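Local coordinates for alcohol dehydrogenase superfamily protein (Novosphingobium aromaticivorans, PDB 3GAZ), which probably acts as an NADP-dependent oxidoreductase of the medium-chain alcohol dehydrogenase superfamily, at residues A[152-164]-A[217-231]. Residues are numbered along the deposited sequence; the frame is centred on the assembly and turned at random.
Sequences QTVLIQGGGGGVG and FDLVYDTLGGPVLDA
Leu155 and Val220 sit side by side where strands 153-157 and 219-222 run parallel at the centre of a Rossmann-type sheet, the first and fourth strands of its 3-2-1-4-5-6 order. The ladder is regular: Leu155 N donates to Leu219 O (2.8 Å), Tyr221 N to Leu155 O, and Gln157 N to Tyr221 O. On the side of Leu155, its CB methylene lies over one face of the Phe217 ring, offset toward the rim and 3.9 Å from the centroid, a CH-pi contact. Leucine suits the place because its branch covers the ring as well, CD2 packing on Phe217 CD2 and CE2 (3.8 Å each); helix 204-212 and Ala235 add to this layer. On the other side, Ile156 CD1 packs on Tyr221 CB, while Tyr221 OH reaches the backbone O of Thr137.

At the start of the strands, Asp218 OD2 takes the N-H of Thr153 (2.9 Å) on its anti side, and Thr153 OG1 in turn accepts from Asp218 N at 167°. With chi1 at 53°, OG1 is set between the backbone N and carbonyl carbon of Thr153, facing the N-H of Asp218. Asp218 OD1 forms a salt bridge with Lys237, and an alanine in place of Asp218 would probably leave Thr153 N without this acceptor and Lys237 without its carboxylate mate.

At the other end the chain turns through Gly158, whose positive phi and proximity to Thr223 favour glycine, into a glycine-rich turn consistent with a dinucleotide-binding GxGxxG loop. A water bridges Gly158 O, Gly164 N and Thr223 OG1. That same hydroxyl donates in the carbonyl plane to Gln157 O, with OG1 and O 2.6 Å apart.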
loop_
_atom_site.group_PDB
_atom_site.type_symbol
_atom_site.label_atom_id
_atom_site.label_comp_id
_atom_site.label_asym_id
_atom_site.label_seq_id
_atom_site.Cartn_x
_atom_site.Cartn_y
_atom_site.Cartn_z
ATOM N N GLN A 152 23.462 -20.897 -24.227
ATOM C CA GLN A 152 22.219 -20.578 -24.917
ATOM C C GLN A 152 22.321 -19.236 -25.619
ATOM O O GLN A 152 23.053 -18.349 -25.183
ATOM C CB GLN A 152 21.041 -20.531 -23.940
ATOM C CG GLN A 152 20.610 -21.879 -23.387
ATOM C CD GLN A 152 19.389 -21.763 -22.494
ATOM O OE1 GLN A 152 19.348 -20.933 -21.584
ATOM N NE2 GLN A 152 18.388 -22.600 -22.745
ATOM N N THR A 153 21.591 -19.095 -26.716
ATOM C CA THR A 153 21.580 -17.842 -27.449
ATOM C C THR A 153 20.481 -17.002 -26.818
ATOM O O THR A 153 19.352 -17.470 -26.650
ATOM C CB THR A 153 21.273 -18.060 -28.937
ATOM O OG1 THR A 153 20.064 -18.816 -29.070
ATOM C CG2 THR A 153 22.423 -18.801 -29.610
ATOM N N VAL A 154 20.819 -15.769 -26.459
ATOM C CA VAL A 154 19.865 -14.873 -25.819
ATOM C C VAL A 154 19.733 -13.563 -26.578
ATOM O O VAL A 154 20.728 -12.944 -26.938
ATOM C CB VAL A 154 20.291 -14.551 -24.358
ATOM C CG1 VAL A 154 19.343 -13.527 -23.744
ATOM C CG2 VAL A 154 20.307 -15.826 -23.528
ATOM N N LEU A 155 18.493 -13.152 -26.817
ATOM C CA LEU A 155 18.217 -11.904 -27.514
ATOM C C LEU A 155 17.541 -10.939 -26.547
ATOM O O LEU A 155 16.461 -11.229 -26.025
ATOM C CB LEU A 155 17.286 -12.149 -28.703
ATOM C CG LEU A 155 16.790 -10.881 -29.405
ATOM C CD1 LEU A 155 17.968 -10.162 -30.053
ATOM C CD2 LEU A 155 15.731 -11.237 -30.437
ATOM N N ILE A 156 18.186 -9.805 -26.292
ATOM C CA ILE A 156 17.621 -8.797 -25.408
ATOM C C ILE A 156 17.053 -7.678 -26.270
ATOM O O ILE A 156 17.790 -7.040 -27.020
ATOM C CB ILE A 156 18.686 -8.181 -24.468
ATOM C CG1 ILE A 156 19.336 -9.270 -23.614
ATOM C CG2 ILE A 156 18.037 -7.112 -23.586
ATOM C CD1 ILE A 156 18.372 -9.994 -22.698
ATOM N N GLN A 157 15.745 -7.454 -26.171
ATOM C CA GLN A 157 15.073 -6.400 -26.931
ATOM C C GLN A 157 15.154 -5.097 -26.139
ATOM O O GLN A 157 14.556 -4.981 -25.069
ATOM C CB GLN A 157 13.606 -6.773 -27.163
ATOM C CG GLN A 157 13.416 -8.101 -27.883
ATOM C CD GLN A 157 13.529 -7.981 -29.393
ATOM O OE1 GLN A 157 14.409 -7.292 -29.911
ATOM N NE2 GLN A 157 12.639 -8.661 -30.109
ATOM N N GLY A 158 15.887 -4.121 -26.670
ATOM C CA GLY A 158 16.048 -2.847 -25.989
ATOM C C GLY A 158 17.268 -2.887 -25.083
ATOM O O GLY A 158 17.199 -2.518 -23.908
ATOM N N GLY A 159 18.390 -3.327 -25.648
ATOM C CA GLY A 159 19.631 -3.460 -24.902
ATOM C C GLY A 159 20.223 -2.214 -24.268
ATOM O O GLY A 159 21.029 -2.321 -23.355
ATOM N N GLY A 160 19.845 -1.037 -24.756
ATOM C CA GLY A 160 20.369 0.191 -24.185
ATOM C C GLY A 160 19.526 0.702 -23.026
ATOM O O GLY A 160 19.970 1.566 -22.270
ATOM N N GLY A 161 18.319 0.154 -22.879
ATOM C CA GLY A 161 17.410 0.579 -21.820
ATOM C C GLY A 161 17.719 0.111 -20.404
ATOM O O GLY A 161 18.697 -0.607 -20.165
ATOM N N GLY A 162 16.864 0.511 -19.465
ATOM C CA GLY A 162 17.049 0.157 -18.065
ATOM C C GLY A 162 17.224 -1.326 -17.778
ATOM O O GLY A 162 18.266 -1.754 -17.279
ATOM N N VAL A 163 16.197 -2.113 -18.076
ATOM C CA VAL A 163 16.257 -3.557 -17.852
ATOM C C VAL A 163 17.203 -4.201 -18.865
ATOM O O VAL A 163 17.962 -5.115 -18.544
ATOM C CB VAL A 163 14.856 -4.199 -18.016
ATOM C CG1 VAL A 163 14.916 -5.695 -17.724
ATOM C CG2 VAL A 163 13.869 -3.519 -17.090
ATOM N N GLY A 164 17.148 -3.707 -20.093
ATOM C CA GLY A 164 17.972 -4.253 -21.155
ATOM C C GLY A 164 19.469 -4.332 -20.914
ATOM O O GLY A 164 20.065 -5.401 -21.061
ATOM N N PHE A 217 16.373 -17.672 -31.464
ATOM C CA PHE A 217 17.130 -17.669 -30.212
ATOM C C PHE A 217 16.485 -18.537 -29.122
ATOM O O PHE A 217 15.263 -18.608 -29.026
ATOM C CB PHE A 217 17.248 -16.230 -29.698
ATOM C CG PHE A 217 17.821 -15.266 -30.703
ATOM C CD1 PHE A 217 19.185 -14.980 -30.720
ATOM C CD2 PHE A 217 16.998 -14.654 -31.643
ATOM C CE1 PHE A 217 19.718 -14.096 -31.662
ATOM C CE2 PHE A 217 17.521 -13.771 -32.588
ATOM C CZ PHE A 217 18.882 -13.493 -32.597
ATOM N N ASP A 218 17.311 -19.182 -28.297
ATOM C CA ASP A 218 16.796 -20.023 -27.213
ATOM C C ASP A 218 15.957 -19.203 -26.231
ATOM O O ASP A 218 14.925 -19.665 -25.735
ATOM C CB ASP A 218 17.936 -20.667 -26.420
ATOM C CG ASP A 218 18.789 -21.602 -27.254
ATOM O OD1 ASP A 218 18.221 -22.442 -27.985
ATOM O OD2 ASP A 218 20.030 -21.504 -27.162
ATOM N N LEU A 219 16.411 -17.983 -25.956
ATOM C CA LEU A 219 15.725 -17.108 -25.010
ATOM C C LEU A 219 15.606 -15.671 -25.514
ATOM O O LEU A 219 16.585 -15.090 -25.976
ATOM C CB LEU A 219 16.486 -17.125 -23.678
ATOM C CG LEU A 219 15.994 -16.275 -22.503
ATOM C CD1 LEU A 219 14.556 -16.649 -22.136
ATOM C CD2 LEU A 219 16.927 -16.507 -21.314
ATOM N N VAL A 220 14.403 -15.105 -25.438
ATOM C CA VAL A 220 14.184 -13.721 -25.858
ATOM C C VAL A 220 13.600 -12.908 -24.704
ATOM O O VAL A 220 12.566 -13.273 -24.143
ATOM C CB VAL A 220 13.202 -13.619 -27.045
ATOM C CG1 VAL A 220 13.008 -12.148 -27.427
ATOM C CG2 VAL A 220 13.733 -14.409 -28.249
ATOM N N TYR A 221 14.263 -11.814 -24.341
ATOM C CA TYR A 221 13.758 -10.976 -23.262
ATOM C C TYR A 221 13.238 -9.651 -23.806
ATOM O O TYR A 221 14.008 -8.804 -24.259
ATOM C CB TYR A 221 14.841 -10.698 -22.211
ATOM C CG TYR A 221 14.274 -10.224 -20.880
ATOM C CD1 TYR A 221 13.273 -9.253 -20.832
ATOM C CD2 TYR A 221 14.732 -10.752 -19.677
ATOM C CE1 TYR A 221 12.739 -8.820 -19.617
ATOM C CE2 TYR A 221 14.205 -10.325 -18.451
ATOM C CZ TYR A 221 13.208 -9.360 -18.431
ATOM O OH TYR A 221 12.676 -8.935 -17.232
ATOM N N ASP A 222 11.921 -9.484 -23.758
ATOM C CA ASP A 222 11.279 -8.265 -24.217
ATOM C C ASP A 222 11.235 -7.257 -23.077
ATOM O O ASP A 222 10.595 -7.500 -22.056
ATOM C CB ASP A 222 9.851 -8.566 -24.683
ATOM C CG ASP A 222 9.021 -7.314 -24.854
ATOM O OD1 ASP A 222 9.536 -6.332 -25.426
ATOM O OD2 ASP A 222 7.849 -7.308 -24.420
ATOM N N THR A 223 11.921 -6.128 -23.241
ATOM C CA THR A 223 11.911 -5.101 -22.204
ATOM C C THR A 223 11.114 -3.893 -22.672
ATOM O O THR A 223 11.029 -2.893 -21.959
ATOM C CB THR A 223 13.328 -4.593 -21.861
ATOM O OG1 THR A 223 13.779 -3.707 -22.893
ATOM C CG2 THR A 223 14.297 -5.747 -21.720
ATOM N N LEU A 224 10.531 -3.983 -23.864
ATOM C CA LEU A 224 9.775 -2.866 -24.419
ATOM C C LEU A 224 8.261 -3.081 -24.465
ATOM O O LEU A 224 7.494 -2.135 -24.294
ATOM C CB LEU A 224 10.306 -2.537 -25.820
ATOM C CG LEU A 224 11.758 -2.039 -25.839
ATOM C CD1 LEU A 224 12.277 -1.950 -27.266
ATOM C CD2 LEU A 224 11.829 -0.679 -25.156
ATOM N N GLY A 225 7.836 -4.319 -24.701
ATOM C CA GLY A 225 6.415 -4.613 -24.748
ATOM C C GLY A 225 5.734 -4.241 -26.053
ATOM O O GLY A 225 6.392 -3.905 -27.040
ATOM N N GLY A 226 4.406 -4.303 -26.050
ATOM C CA GLY A 226 3.644 -3.968 -27.238
ATOM C C GLY A 226 4.069 -4.770 -28.452
ATOM O O GLY A 226 4.164 -5.990 -28.381
ATOM N N PRO A 227 4.327 -4.108 -29.589
ATOM C CA PRO A 227 4.745 -4.793 -30.818
ATOM C C PRO A 227 6.069 -5.535 -30.662
ATOM O O PRO A 227 6.326 -6.519 -31.357
ATOM C CB PRO A 227 4.850 -3.656 -31.832
ATOM C CG PRO A 227 3.835 -2.658 -31.333
ATOM C CD PRO A 227 4.088 -2.675 -29.843
ATOM N N VAL A 228 6.916 -5.061 -29.754
ATOM C CA VAL A 228 8.211 -5.696 -29.538
ATOM C C VAL A 228 8.028 -7.115 -28.992
ATOM O O VAL A 228 8.858 -7.996 -29.234
ATOM C CB VAL A 228 9.086 -4.870 -28.557
ATOM C CG1 VAL A 228 10.441 -5.533 -28.387
ATOM C CG2 VAL A 228 9.259 -3.442 -29.091
ATOM N N LEU A 229 6.944 -7.335 -28.253
ATOM C CA LEU A 229 6.683 -8.663 -27.705
ATOM C C LEU A 229 6.308 -9.600 -28.850
ATOM O O LEU A 229 6.722 -10.765 -28.882
ATOM C CB LEU A 229 5.558 -8.611 -26.668
ATOM C CG LEU A 229 5.163 -9.966 -26.075
ATOM C CD1 LEU A 229 6.403 -10.679 -25.546
ATOM C CD2 LEU A 229 4.143 -9.757 -24.964
ATOM N N ASP A 230 5.524 -9.092 -29.796
ATOM C CA ASP A 230 5.132 -9.898 -30.952
ATOM C C ASP A 230 6.390 -10.264 -31.741
ATOM O O ASP A 230 6.537 -11.386 -32.215
ATOM C CB ASP A 230 4.167 -9.120 -31.853
ATOM C CG ASP A 230 2.873 -8.764 -31.150
ATOM O OD1 ASP A 230 2.211 -9.680 -30.624
ATOM O OD2 ASP A 230 2.520 -7.567 -31.128
ATOM N N ALA A 231 7.300 -9.305 -31.881
ATOM C CA ALA A 231 8.543 -9.545 -32.606
ATOM C C ALA A 231 9.359 -10.611 -31.877
ATOM O O ALA A 231 10.057 -11.409 -32.499
ATOM C CB ALA A 231 9.343 -8.243 -32.721
HETATM O O HOH W 1 15.287 -1.799 -21.398
#